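Local coordinates for protein alpha-1,2-mannosyltransferase (Ktr4), putative (Neosartorya fumigata, PDB 7BOP) that is a putative fungal mannosyltransferase with a GT-A type fold, whose pocket holds guanosine-5'-diphosphate beside a manganese ion, at residues E156-Y161 with F225-T230; E145-S150 with G308-R313; W173-F178 with A317-I322; W136-W141 with Y167-R172. One frame throughout, in Å; residues are numbered along the deposited sequence. Where two conformers were deposited one is given.

Interaction 1: E156-Y161 with F225-T230; sequences EQKIQY and FDDPKT. With NA (sodium ion), chain J.
Asp227 OD2 receives Lys158 NZ on its anti lone pair at 2.9 Å, the salt bridge that joins the two segments. Lys229 NZ binds the same carboxylate from the other end, meeting OD1 on the syn side at 2.8 Å, with a weak second bond to OD2. OD1 is gripped twice, because Lys229 N also donates to it from well above the carboxylate plane (3.1 Å). That bond makes an Asx turn at the start of the short 3-10 segment 228-230, in the loop that follows strand 218-224. The carboxylate is thus paired with two ammonium groups, which probably stabilises its negative charge. Lys158 has CG anti to the backbone N (chi1 -172°), and its chain runs antiparallel alongside the Asp227 side chain. On the way CD lies over one face of the Tyr161 ring, near the rim, and CE touches Thr230 CG2 at 3.9 Å. Lys229 bends back so that CE packs on Lys158 CA, while a water accepts from both Lys229 NZ and Ile159 N. Here helix 144-157 has just ended, and the chain leaving it wraps a sodium ion, bound by Lys158 O at 2.2 Å and Tyr161 O at 2.3 Å, with Thr155 O of the helix and a water.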
# COMPACT_ATOMS: atom_id res chain seq x y z
N GLU A 156 5.23 14.55 21.15
CA GLU A 156 5.03 14.32 22.58
C GLU A 156 4.04 13.18 22.83
O GLU A 156 4.22 12.40 23.75
CB GLU A 156 4.57 15.60 23.32
CG GLU A 156 5.66 16.65 23.53
CD GLU A 156 6.94 16.11 24.17
OE1 GLU A 156 8.04 16.40 23.64
OE2 GLU A 156 6.85 15.40 25.20
N GLN A 157 3.00 13.08 22.00
CA GLN A 157 1.92 12.11 22.25
C GLN A 157 2.15 10.72 21.68
O GLN A 157 1.73 9.75 22.29
CB GLN A 157 0.61 12.63 21.67
CG GLN A 157 0.11 13.91 22.31
CD GLN A 157 -1.13 14.45 21.62
OE1 GLN A 157 -1.44 14.08 20.48
NE2 GLN A 157 -1.83 15.35 22.29
N LYS A 158 2.75 10.62 20.51
CA LYS A 158 2.75 9.38 19.74
C LYS A 158 3.88 8.44 20.14
O LYS A 158 5.04 8.83 20.20
CB LYS A 158 2.82 9.69 18.24
CG LYS A 158 2.64 8.47 17.35
CD LYS A 158 2.41 8.85 15.89
CE LYS A 158 2.62 7.66 14.98
NZ LYS A 158 1.76 6.53 15.37
N ILE A 159 3.50 7.18 20.38
CA ILE A 159 4.41 6.12 20.83
C ILE A 159 5.51 5.88 19.80
O ILE A 159 5.24 5.73 18.61
CB ILE A 159 3.63 4.80 21.14
CG1 ILE A 159 2.94 4.92 22.50
CG2 ILE A 159 4.53 3.57 21.15
CD1 ILE A 159 1.84 3.91 22.74
N GLN A 160 6.75 5.87 20.29
CA GLN A 160 7.94 5.57 19.49
C GLN A 160 7.95 6.37 18.20
O GLN A 160 8.09 5.83 17.11
CB GLN A 160 8.05 4.06 19.27
CG GLN A 160 8.30 3.33 20.59
CD GLN A 160 8.40 1.84 20.43
OE1 GLN A 160 9.41 1.25 20.73
NE2 GLN A 160 7.33 1.22 19.95
N TYR A 161 7.79 7.67 18.36
CA TYR A 161 7.60 8.59 17.24
C TYR A 161 8.12 9.98 17.59
O TYR A 161 7.74 10.57 18.63
CB TYR A 161 6.14 8.66 16.83
CG TYR A 161 5.84 9.62 15.69
CD1 TYR A 161 5.59 10.97 15.93
CD2 TYR A 161 5.82 9.19 14.37
CE1 TYR A 161 5.30 11.85 14.90
CE2 TYR A 161 5.55 10.06 13.33
CZ TYR A 161 5.28 11.39 13.60
OH TYR A 161 5.01 12.26 12.57
N PHE A 225 -5.47 -1.53 11.68
CA PHE A 225 -5.87 -0.29 12.34
C PHE A 225 -4.71 0.73 12.28
O PHE A 225 -3.54 0.35 12.20
CB PHE A 225 -6.27 -0.56 13.81
CG PHE A 225 -7.56 -1.30 13.94
CD1 PHE A 225 -8.76 -0.61 13.99
CD2 PHE A 225 -7.59 -2.68 13.97
CE1 PHE A 225 -9.97 -1.29 14.10
CE2 PHE A 225 -8.79 -3.37 14.07
CZ PHE A 225 -9.99 -2.67 14.13
N ASP A 226 -5.06 2.01 12.29
CA ASP A 226 -4.07 3.08 12.37
C ASP A 226 -4.14 3.75 13.73
O ASP A 226 -5.04 3.48 14.54
CB ASP A 226 -4.30 4.12 11.26
CG ASP A 226 -2.99 4.73 10.73
OD1 ASP A 226 -1.97 4.71 11.46
OD2 ASP A 226 -3.00 5.22 9.59
N ASP A 227 -3.19 4.63 13.97
CA ASP A 227 -3.20 5.52 15.12
C ASP A 227 -4.17 6.69 14.86
O ASP A 227 -3.90 7.53 14.01
CB ASP A 227 -1.78 6.04 15.36
CG ASP A 227 -1.68 6.96 16.56
OD1 ASP A 227 -2.69 7.21 17.26
OD2 ASP A 227 -0.57 7.47 16.80
N PRO A 228 -5.30 6.76 15.61
CA PRO A 228 -6.26 7.87 15.41
C PRO A 228 -5.66 9.27 15.54
O PRO A 228 -6.15 10.20 14.89
CB PRO A 228 -7.30 7.67 16.53
CG PRO A 228 -7.09 6.29 17.04
CD PRO A 228 -5.68 5.90 16.74
N LYS A 229 -4.60 9.42 16.35
CA LYS A 229 -3.94 10.72 16.52
C LYS A 229 -3.30 11.27 15.24
O LYS A 229 -3.06 12.46 15.15
CB LYS A 229 -2.84 10.64 17.58
CG LYS A 229 -3.39 10.37 18.98
CD LYS A 229 -2.29 10.44 20.05
CE LYS A 229 -1.16 9.46 19.81
NZ LYS A 229 -1.60 8.04 19.68
N THR A 230 -2.99 10.39 14.27
CA THR A 230 -2.43 10.84 12.99
C THR A 230 -3.48 11.34 12.01
O THR A 230 -3.11 11.99 11.02
CB THR A 230 -1.60 9.73 12.30
OG1 THR A 230 -2.45 8.63 11.96
CG2 THR A 230 -0.49 9.23 13.23
NA NA J . 6.64 10.37 20.61
O HOH W 1 0.61 6.46 20.39
O HOH W 2 8.33 8.80 21.10

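Interaction 2: E145-S150 with G308-R313; sequences ELFRES and GFFYER
Leu146 meets the Tyr311 ring obliquely, its CB 3.7 Å from Tyr311 CE1, while CD1 lies further out near the hydroxyl end. The contact is apolar; the Tyr311 hydroxyl is itself hydrogen-bonded to Asn143 N, just ahead of the segment, so the hydroxyl is tied to the residue just before helix 144-157. One residue on, Phe147 N lies at the edge of the same ring, near its plane. The Phe147 side chain starts with CG anti to the backbone N (chi1 164°), and its rim atom CD1 comes within 3.2 Å of Phe310 O, which approaches at the ring edge. CD1 also touches Phe310 CB at 4.1 Å. A turn later comes Ser150, with OG set between the backbone N and the carbonyl carbon (chi1 53°), where it can serve a water wedged between the segments. This water accepts from Ser150 OG at 2.7 Å and donates to Phe147 O at 2.9 Å and to Phe310 O at 2.7 Å. Phe310 O therefore has the water as a polar partner and the Phe147 rim as a close neighbour. Helix 144-157 is thus packed against the short, weakly bonded helix 308-311, and helix 165-177 adjoins both: its His168 meets the Phe147 ring edge-to-face and bonds Phe309 O through ND1, while Phe310 packs on Arg172.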
# COMPACT_ATOMS: atom_id res chain seq x y z
N GLU A 145 5.26 27.37 10.49
CA GLU A 145 5.15 27.53 11.95
C GLU A 145 4.02 26.69 12.55
O GLU A 145 4.18 26.09 13.61
CB GLU A 145 5.00 28.99 12.39
CG GLU A 145 6.30 29.62 12.85
CD GLU A 145 6.18 31.10 13.18
OE1 GLU A 145 5.20 31.49 13.86
OE2 GLU A 145 7.09 31.86 12.77
N LEU A 146 2.87 26.68 11.88
CA LEU A 146 1.76 25.80 12.27
C LEU A 146 2.15 24.33 12.15
O LEU A 146 1.82 23.53 13.03
CB LEU A 146 0.51 26.06 11.41
CG LEU A 146 -0.21 27.40 11.57
CD1 LEU A 146 -1.42 27.43 10.64
CD2 LEU A 146 -0.64 27.64 13.01
N PHE A 147 2.86 23.97 11.08
CA PHE A 147 3.41 22.62 10.95
C PHE A 147 4.26 22.24 12.18
O PHE A 147 4.07 21.18 12.76
CB PHE A 147 4.24 22.44 9.67
CG PHE A 147 5.11 21.22 9.71
CD1 PHE A 147 4.56 19.97 9.52
CD2 PHE A 147 6.46 21.32 10.03
CE1 PHE A 147 5.34 18.83 9.62
CE2 PHE A 147 7.25 20.18 10.13
CZ PHE A 147 6.68 18.93 9.92
N ARG A 148 5.20 23.11 12.55
CA ARG A 148 6.14 22.81 13.63
C ARG A 148 5.44 22.67 14.98
O ARG A 148 5.80 21.82 15.79
CB ARG A 148 7.27 23.84 13.71
CG ARG A 148 8.33 23.65 12.63
CD ARG A 148 9.55 24.54 12.86
NE ARG A 148 9.27 25.94 12.53
CZ ARG A 148 9.38 26.49 11.32
NH1 ARG A 148 9.08 27.78 11.17
NH2 ARG A 148 9.77 25.79 10.25
N GLU A 149 4.43 23.50 15.22
CA GLU A 149 3.66 23.44 16.46
C GLU A 149 2.88 22.13 16.61
O GLU A 149 2.93 21.49 17.66
CB GLU A 149 2.71 24.63 16.57
CG GLU A 149 3.44 25.95 16.80
CD GLU A 149 2.53 27.17 16.77
OE1 GLU A 149 3.05 28.29 16.91
OE2 GLU A 149 1.30 27.01 16.61
N SER A 150 2.17 21.72 15.57
CA SER A 150 1.42 20.46 15.62
C SER A 150 2.37 19.23 15.64
O SER A 150 2.09 18.23 16.30
CB SER A 150 0.38 20.38 14.50
OG SER A 150 0.97 20.61 13.24
N GLY A 308 -4.03 18.71 6.16
CA GLY A 308 -3.80 17.60 7.07
C GLY A 308 -2.63 16.67 6.78
O GLY A 308 -2.19 15.97 7.69
N PHE A 309 -2.09 16.68 5.56
CA PHE A 309 -0.81 16.01 5.31
C PHE A 309 0.34 16.60 6.13
O PHE A 309 1.31 15.90 6.42
CB PHE A 309 -0.44 16.01 3.81
CG PHE A 309 -1.29 15.08 2.99
CD1 PHE A 309 -1.28 13.71 3.23
CD2 PHE A 309 -2.12 15.58 1.99
CE1 PHE A 309 -2.09 12.85 2.48
CE2 PHE A 309 -2.92 14.72 1.24
CZ PHE A 309 -2.91 13.36 1.49
N PHE A 310 0.22 17.89 6.49
CA PHE A 310 1.25 18.58 7.27
C PHE A 310 0.83 18.93 8.68
O PHE A 310 1.61 18.72 9.60
CB PHE A 310 1.74 19.81 6.51
CG PHE A 310 2.39 19.45 5.23
CD1 PHE A 310 3.71 19.00 5.22
CD2 PHE A 310 1.67 19.42 4.05
CE1 PHE A 310 4.31 18.60 4.04
CE2 PHE A 310 2.27 19.04 2.87
CZ PHE A 310 3.58 18.61 2.87
N TYR A 311 -0.39 19.44 8.86
CA TYR A 311 -0.87 19.80 10.21
C TYR A 311 -1.28 18.59 11.04
O TYR A 311 -1.34 18.65 12.27
CB TYR A 311 -2.01 20.82 10.15
CG TYR A 311 -1.70 22.05 9.30
CD1 TYR A 311 -0.45 22.68 9.36
CD2 TYR A 311 -2.67 22.59 8.46
CE1 TYR A 311 -0.17 23.81 8.60
CE2 TYR A 311 -2.39 23.72 7.69
CZ TYR A 311 -1.15 24.32 7.76
OH TYR A 311 -0.88 25.44 7.00
N GLU A 312 -1.59 17.49 10.35
CA GLU A 312 -1.74 16.19 10.99
C GLU A 312 -0.71 15.31 10.31
O GLU A 312 0.21 15.84 9.69
CB GLU A 312 -3.19 15.71 10.88
CG GLU A 312 -4.12 16.57 11.72
CD GLU A 312 -5.60 16.28 11.54
OE1 GLU A 312 -5.99 15.16 11.14
OE2 GLU A 312 -6.39 17.20 11.84
N ARG A 313 -0.82 13.98 10.41
CA ARG A 313 0.13 13.10 9.73
C ARG A 313 -0.65 12.06 8.95
O ARG A 313 -0.47 10.85 9.14
CB ARG A 313 1.09 12.47 10.74
CG ARG A 313 2.37 11.91 10.11
CD ARG A 313 2.72 10.53 10.64
NE ARG A 313 1.72 9.54 10.23
CZ ARG A 313 1.80 8.23 10.45
NH1 ARG A 313 2.85 7.70 11.07
NH2 ARG A 313 0.81 7.45 10.02
O HOH W 3 2.63 18.74 12.10

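Interaction 3: W173-F178 with A317-I322; sequences WNSGMF and APVHSI
His320 reaches from helix 316-327 to the backbone of Asn174 in the last part of helix 165-177. From CB the chain turns with CG anti to the carbonyl carbon (chi1 -73°), which starts the imidazole on its way to the other helix. On one side of the ring CD2 lies 4.1 Å from Ser175 CA. On the other, ND1 is hydrogen-bonded to Glu284 OE1, and beyond it CE1 approaches Phe178 CE1 obliquely at 4.1 Å. At the tip NE2 donates to Asn174 O at 2.8 Å; the bond is bent (136° at the hydrogen), and the donor stands above the carbonyl plane. With an acceptor at each nitrogen, the imidazole may well carry both protons. The wider turn probably leaves Asn174 O available: Met177 N and Phe178 N both bond to Trp173 O, from opposite faces of its plane, so Phe178 N does not go to the oxygen four residues back. Next to the imidazole, Ser175 OG packs on Val319 CB at 3.9 Å, though its hydrogen bond runs to Cys171 O in its own helix. The two helix segments make an angle of 40°, their axes coming within 9.2 Å. A pi-type turn whose spare carbonyl is taken up by a buried histidine is the feature here, and through Glu284, in strand 284-287, it ties both helices to the mixed central sheet of a GT-A type fold.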
# COMPACT_ATOMS: atom_id res chain seq x y z
N TRP A 173 3.36 12.47 -1.15
CA TRP A 173 3.85 11.98 -2.45
C TRP A 173 3.16 10.67 -2.86
O TRP A 173 2.67 10.55 -3.99
CB TRP A 173 5.36 11.79 -2.45
CG TRP A 173 5.88 11.48 -3.83
CD1 TRP A 173 6.09 12.37 -4.84
CD2 TRP A 173 6.21 10.19 -4.35
NE1 TRP A 173 6.54 11.72 -5.96
CE2 TRP A 173 6.63 10.38 -5.69
CE3 TRP A 173 6.20 8.89 -3.83
CZ2 TRP A 173 7.05 9.33 -6.50
CZ3 TRP A 173 6.62 7.84 -4.63
CH2 TRP A 173 7.04 8.07 -5.96
N ASN A 174 3.09 9.72 -1.94
CA ASN A 174 2.36 8.47 -2.18
C ASN A 174 0.85 8.68 -2.35
O ASN A 174 0.22 7.96 -3.12
CB ASN A 174 2.63 7.45 -1.06
CG ASN A 174 4.01 6.82 -1.18
OD1 ASN A 174 4.42 6.40 -2.25
ND2 ASN A 174 4.70 6.72 -0.06
N SER A 175 0.29 9.68 -1.66
CA SER A 175 -1.15 9.95 -1.75
C SER A 175 -1.60 10.57 -3.07
O SER A 175 -2.67 10.24 -3.57
CB SER A 175 -1.60 10.86 -0.61
OG SER A 175 -1.43 10.23 0.66
N GLY A 176 -0.81 11.50 -3.61
CA GLY A 176 -1.25 12.30 -4.76
C GLY A 176 -0.28 12.59 -5.89
O GLY A 176 -0.70 13.12 -6.91
N MET A 177 1.00 12.26 -5.71
CA MET A 177 2.03 12.70 -6.65
C MET A 177 2.70 11.61 -7.47
O MET A 177 3.06 11.87 -8.62
CB MET A 177 3.10 13.51 -5.91
CG MET A 177 2.58 14.74 -5.17
SD MET A 177 1.72 15.88 -6.26
CE MET A 177 1.18 17.12 -5.10
N PHE A 178 2.87 10.40 -6.91
CA PHE A 178 3.60 9.34 -7.63
C PHE A 178 2.99 9.05 -9.01
O PHE A 178 3.72 8.89 -9.98
CB PHE A 178 3.78 8.07 -6.79
CG PHE A 178 2.58 7.14 -6.77
CD1 PHE A 178 1.48 7.41 -5.95
CD2 PHE A 178 2.56 5.99 -7.55
CE1 PHE A 178 0.39 6.54 -5.91
CE2 PHE A 178 1.47 5.13 -7.53
CZ PHE A 178 0.39 5.40 -6.70
N ALA A 317 -1.66 5.34 3.37
CA ALA A 317 -2.47 4.12 3.50
C ALA A 317 -3.96 4.44 3.79
O ALA A 317 -4.84 4.01 3.03
CB ALA A 317 -1.86 3.17 4.52
N PRO A 318 -4.25 5.20 4.87
CA PRO A 318 -5.66 5.56 5.09
C PRO A 318 -6.25 6.38 3.93
O PRO A 318 -7.39 6.16 3.57
CB PRO A 318 -5.63 6.36 6.40
CG PRO A 318 -4.22 6.69 6.66
CD PRO A 318 -3.41 5.62 6.01
N VAL A 319 -5.48 7.29 3.35
CA VAL A 319 -5.95 8.09 2.21
C VAL A 319 -6.28 7.23 0.98
O VAL A 319 -7.35 7.38 0.38
CB VAL A 319 -4.97 9.25 1.89
CG1 VAL A 319 -5.36 9.96 0.60
CG2 VAL A 319 -4.94 10.25 3.05
N HIS A 320 -5.37 6.34 0.59
CA HIS A 320 -5.68 5.34 -0.45
C HIS A 320 -6.89 4.49 -0.11
O HIS A 320 -7.77 4.28 -0.96
CB HIS A 320 -4.48 4.42 -0.69
CG HIS A 320 -3.36 5.07 -1.43
ND1 HIS A 320 -2.24 4.39 -1.83
CD2 HIS A 320 -3.19 6.35 -1.85
CE1 HIS A 320 -1.42 5.21 -2.46
NE2 HIS A 320 -1.97 6.41 -2.48
N SER A 321 -6.94 4.01 1.13
CA SER A 321 -8.01 3.11 1.57
C SER A 321 -9.37 3.77 1.53
O SER A 321 -10.34 3.16 1.07
CB SER A 321 -7.72 2.58 2.97
OG SER A 321 -6.47 1.91 3.01
N ILE A 322 -9.44 5.01 2.01
CA ILE A 322 -10.69 5.77 1.95
C ILE A 322 -11.07 6.06 0.48
O ILE A 322 -12.22 5.89 0.09
CB ILE A 322 -10.60 7.08 2.76
CG1 ILE A 322 -10.58 6.76 4.27
CG2 ILE A 322 -11.77 7.99 2.46
CD1 ILE A 322 -10.08 7.90 5.13

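Interaction 4: W136-W141 with Y167-R172; sequences WDPPEW and YHQMCR. With GDP (guanosine-5'-diphosphate), chain H.
Trp136 places CG anti to its backbone N (chi1 -169°), and Gln169 places CG anti to its carbonyl carbon (chi1 -67°) and then runs on extended, so that the glutamine chain crosses one face of the indole at about a right angle. Gln169 CB sits over the centre of the six-membered ring, 3.8 Å from its centroid, in a CH-pi contact. Further along, NE2 lies over the same face but out at the rim, near CD1 and NE1, and donates to Trp136 O at 2.9 Å (152° at the hydrogen), from well above the carbonyl plane. The indole NE1 cannot pair with this amide nitrogen, since both are donors; a water in the ring plane accepts from Trp136 NE1 at 2.8 Å and donates to Gln169 OE1. A second water accepts from Gln169 NE2 and donates to Asp137 OD1. One helical turn on, Arg172 and Pro139 meet tip to tip, with Pro139 CD over the centre of one guanidinium face, 3.8 Å from Arg172 CZ; the charge is paired with Asp304 through NE. The far rim of the indole faces the nucleotide: Trp136 CZ2 is 3.5 Å from O6 of GDP. Met170 CG comes to 3.3 Å from O4' of GDP, and Tyr167 OH donates to O3B of GDP at 2.7 Å. Trp136 and helix 165-177 thus form one wall of the GDP pocket, lining it from guanine to diphosphate, with Asn106 and Asp107 among its other hydrogen-bonding residues.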
# COMPACT_ATOMS: atom_id res chain seq x y z
N TRP A 136 7.33 17.46 -4.12
CA TRP A 136 7.95 17.10 -2.84
C TRP A 136 7.87 18.21 -1.81
O TRP A 136 7.54 17.94 -0.65
CB TRP A 136 9.42 16.74 -3.04
CG TRP A 136 10.06 16.11 -1.84
CD1 TRP A 136 11.00 16.66 -1.02
CD2 TRP A 136 9.79 14.80 -1.33
NE1 TRP A 136 11.34 15.77 -0.02
CE2 TRP A 136 10.61 14.62 -0.19
CE3 TRP A 136 8.94 13.76 -1.72
CZ2 TRP A 136 10.60 13.44 0.56
CZ3 TRP A 136 8.94 12.57 -0.97
CH2 TRP A 136 9.76 12.43 0.16
N ASP A 137 8.21 19.44 -2.20
CA ASP A 137 8.14 20.59 -1.28
C ASP A 137 6.71 20.80 -0.80
O ASP A 137 5.77 20.59 -1.57
CB ASP A 137 8.61 21.89 -1.96
CG ASP A 137 10.10 21.91 -2.27
OD1 ASP A 137 10.85 21.01 -1.82
OD2 ASP A 137 10.53 22.83 -2.98
N PRO A 138 6.53 21.22 0.47
CA PRO A 138 5.16 21.52 0.89
C PRO A 138 4.57 22.62 0.02
O PRO A 138 5.30 23.52 -0.38
CB PRO A 138 5.33 22.00 2.33
CG PRO A 138 6.63 21.41 2.79
CD PRO A 138 7.50 21.35 1.57
N PRO A 139 3.27 22.56 -0.29
CA PRO A 139 2.68 23.62 -1.12
C PRO A 139 2.68 24.99 -0.43
O PRO A 139 2.75 25.08 0.81
CB PRO A 139 1.26 23.14 -1.38
CG PRO A 139 0.98 22.07 -0.39
CD PRO A 139 2.28 21.57 0.16
N GLU A 140 2.59 26.04 -1.24
CA GLU A 140 2.71 27.44 -0.79
C GLU A 140 1.78 27.81 0.36
O GLU A 140 2.14 28.62 1.22
CB GLU A 140 2.46 28.41 -1.97
CG GLU A 140 1.01 28.42 -2.47
CD GLU A 140 0.82 29.08 -3.83
OE1 GLU A 140 1.81 29.37 -4.54
OE2 GLU A 140 -0.36 29.31 -4.19
N TRP A 141 0.58 27.23 0.37
CA TRP A 141 -0.43 27.56 1.38
C TRP A 141 -0.19 26.96 2.77
O TRP A 141 -0.92 27.30 3.70
CB TRP A 141 -1.83 27.21 0.89
CG TRP A 141 -2.05 25.76 0.57
CD1 TRP A 141 -2.36 24.76 1.45
CD2 TRP A 141 -2.01 25.15 -0.72
NE1 TRP A 141 -2.50 23.57 0.78
CE2 TRP A 141 -2.29 23.78 -0.56
CE3 TRP A 141 -1.74 25.64 -2.02
CZ2 TRP A 141 -2.32 22.88 -1.63
CZ3 TRP A 141 -1.77 24.75 -3.08
CH2 TRP A 141 -2.05 23.38 -2.88
N TYR A 167 8.65 12.63 6.47
CA TYR A 167 7.61 11.61 6.55
C TYR A 167 6.30 12.13 5.97
O TYR A 167 5.63 11.41 5.21
CB TYR A 167 7.40 11.12 7.99
CG TYR A 167 6.64 9.82 8.01
CD1 TYR A 167 7.31 8.61 7.84
CD2 TYR A 167 5.25 9.80 8.13
CE1 TYR A 167 6.61 7.41 7.83
CE2 TYR A 167 4.55 8.60 8.12
CZ TYR A 167 5.24 7.41 7.96
OH TYR A 167 4.57 6.22 7.95
N HIS A 168 5.96 13.37 6.30
CA HIS A 168 4.76 14.02 5.78
C HIS A 168 4.87 14.18 4.26
O HIS A 168 3.90 13.96 3.54
CB HIS A 168 4.52 15.39 6.43
CG HIS A 168 4.28 15.36 7.91
ND1 HIS A 168 3.04 15.56 8.47
CD2 HIS A 168 5.14 15.20 8.95
CE1 HIS A 168 3.14 15.52 9.79
NE2 HIS A 168 4.40 15.29 10.10
N GLN A 169 6.05 14.58 3.79
CA GLN A 169 6.26 14.74 2.34
C GLN A 169 6.11 13.41 1.60
O GLN A 169 5.52 13.35 0.52
CB GLN A 169 7.64 15.35 2.07
CG GLN A 169 7.75 16.79 2.57
CD GLN A 169 9.17 17.30 2.49
OE1 GLN A 169 10.00 16.96 3.32
NE2 GLN A 169 9.46 18.10 1.47
N MET A 170 6.63 12.34 2.20
CA MET A 170 6.47 10.99 1.67
C MET A 170 5.01 10.57 1.60
O MET A 170 4.56 10.04 0.58
CB MET A 170 7.30 9.99 2.49
CG MET A 170 7.14 8.54 2.08
SD MET A 170 5.69 7.76 2.81
CE MET A 170 6.15 7.75 4.54
N CYS A 171 4.25 10.81 2.66
CA CYS A 171 2.83 10.46 2.69
C CYS A 171 2.04 11.20 1.61
O CYS A 171 1.20 10.61 0.92
CB CYS A 171 2.22 10.75 4.06
SG CYS A 171 2.79 9.63 5.36
N ARG A 172 2.32 12.48 1.47
CA ARG A 172 1.70 13.30 0.43
C ARG A 172 2.09 12.81 -0.97
O ARG A 172 1.23 12.70 -1.86
CB ARG A 172 2.09 14.76 0.61
CG ARG A 172 1.56 15.70 -0.45
CD ARG A 172 1.84 17.14 -0.09
NE ARG A 172 1.25 18.02 -1.09
CZ ARG A 172 1.88 18.53 -2.15
NH1 ARG A 172 3.18 18.29 -2.40
NH2 ARG A 172 1.20 19.31 -2.98
PB GDP H . 7.28 3.29 7.46
O1B GDP H . 8.05 3.10 8.73
O2B GDP H . 7.31 2.07 6.52
O3B GDP H . 5.90 3.90 7.60
O3A GDP H . 8.15 4.46 6.74
PA GDP H . 9.48 4.25 5.84
O1A GDP H . 10.65 4.98 6.47
O2A GDP H . 9.59 2.75 5.47
O5' GDP H . 9.01 5.13 4.59
C5' GDP H . 8.04 4.65 3.66
C4' GDP H . 8.65 4.54 2.27
O4' GDP H . 9.04 5.85 1.83
C3' GDP H . 9.93 3.72 2.20
O3' GDP H . 9.98 3.12 0.89
C2' GDP H . 11.05 4.72 2.41
O2' GDP H . 12.26 4.31 1.78
C1' GDP H . 10.46 5.97 1.77
N9 GDP H . 10.81 7.29 2.36
C8 GDP H . 10.40 7.84 3.54
N7 GDP H . 10.90 9.09 3.67
C5 GDP H . 11.62 9.36 2.57
C6 GDP H . 12.41 10.50 2.05
O6 GDP H . 12.51 11.53 2.74
N1 GDP H . 13.00 10.39 0.84
C2 GDP H . 12.88 9.27 0.08
N2 GDP H . 13.50 9.19 -1.12
N3 GDP H . 12.18 8.19 0.51
C4 GDP H . 11.54 8.18 1.70
O HOH W 4 12.68 16.36 2.36
O HOH W 5 11.65 19.76 0.62

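Overall arrangement
From the N terminus, interaction 4 closes first: the loop from 136-141 to helix 165-177 encloses the whole of helix 144-157. That helix supplies the opening segments of interactions 2 and 1, which therefore both cross interaction 4. Interaction 1 closes at the loop after strand 218-224 and is nested within interaction 2, which closes at helix 308-311. Interaction 3 starts further down helix 165-177, in series with interaction 4, and crosses interactions 1 and 2 to close at helix 316-327. Direct links reinforce the set: a probable hydrogen bond from Arg313 N to Thr230 O joins interactions 1 and 2, and Phe309 packs on Ser175 and Val319, joining interactions 2 and 3.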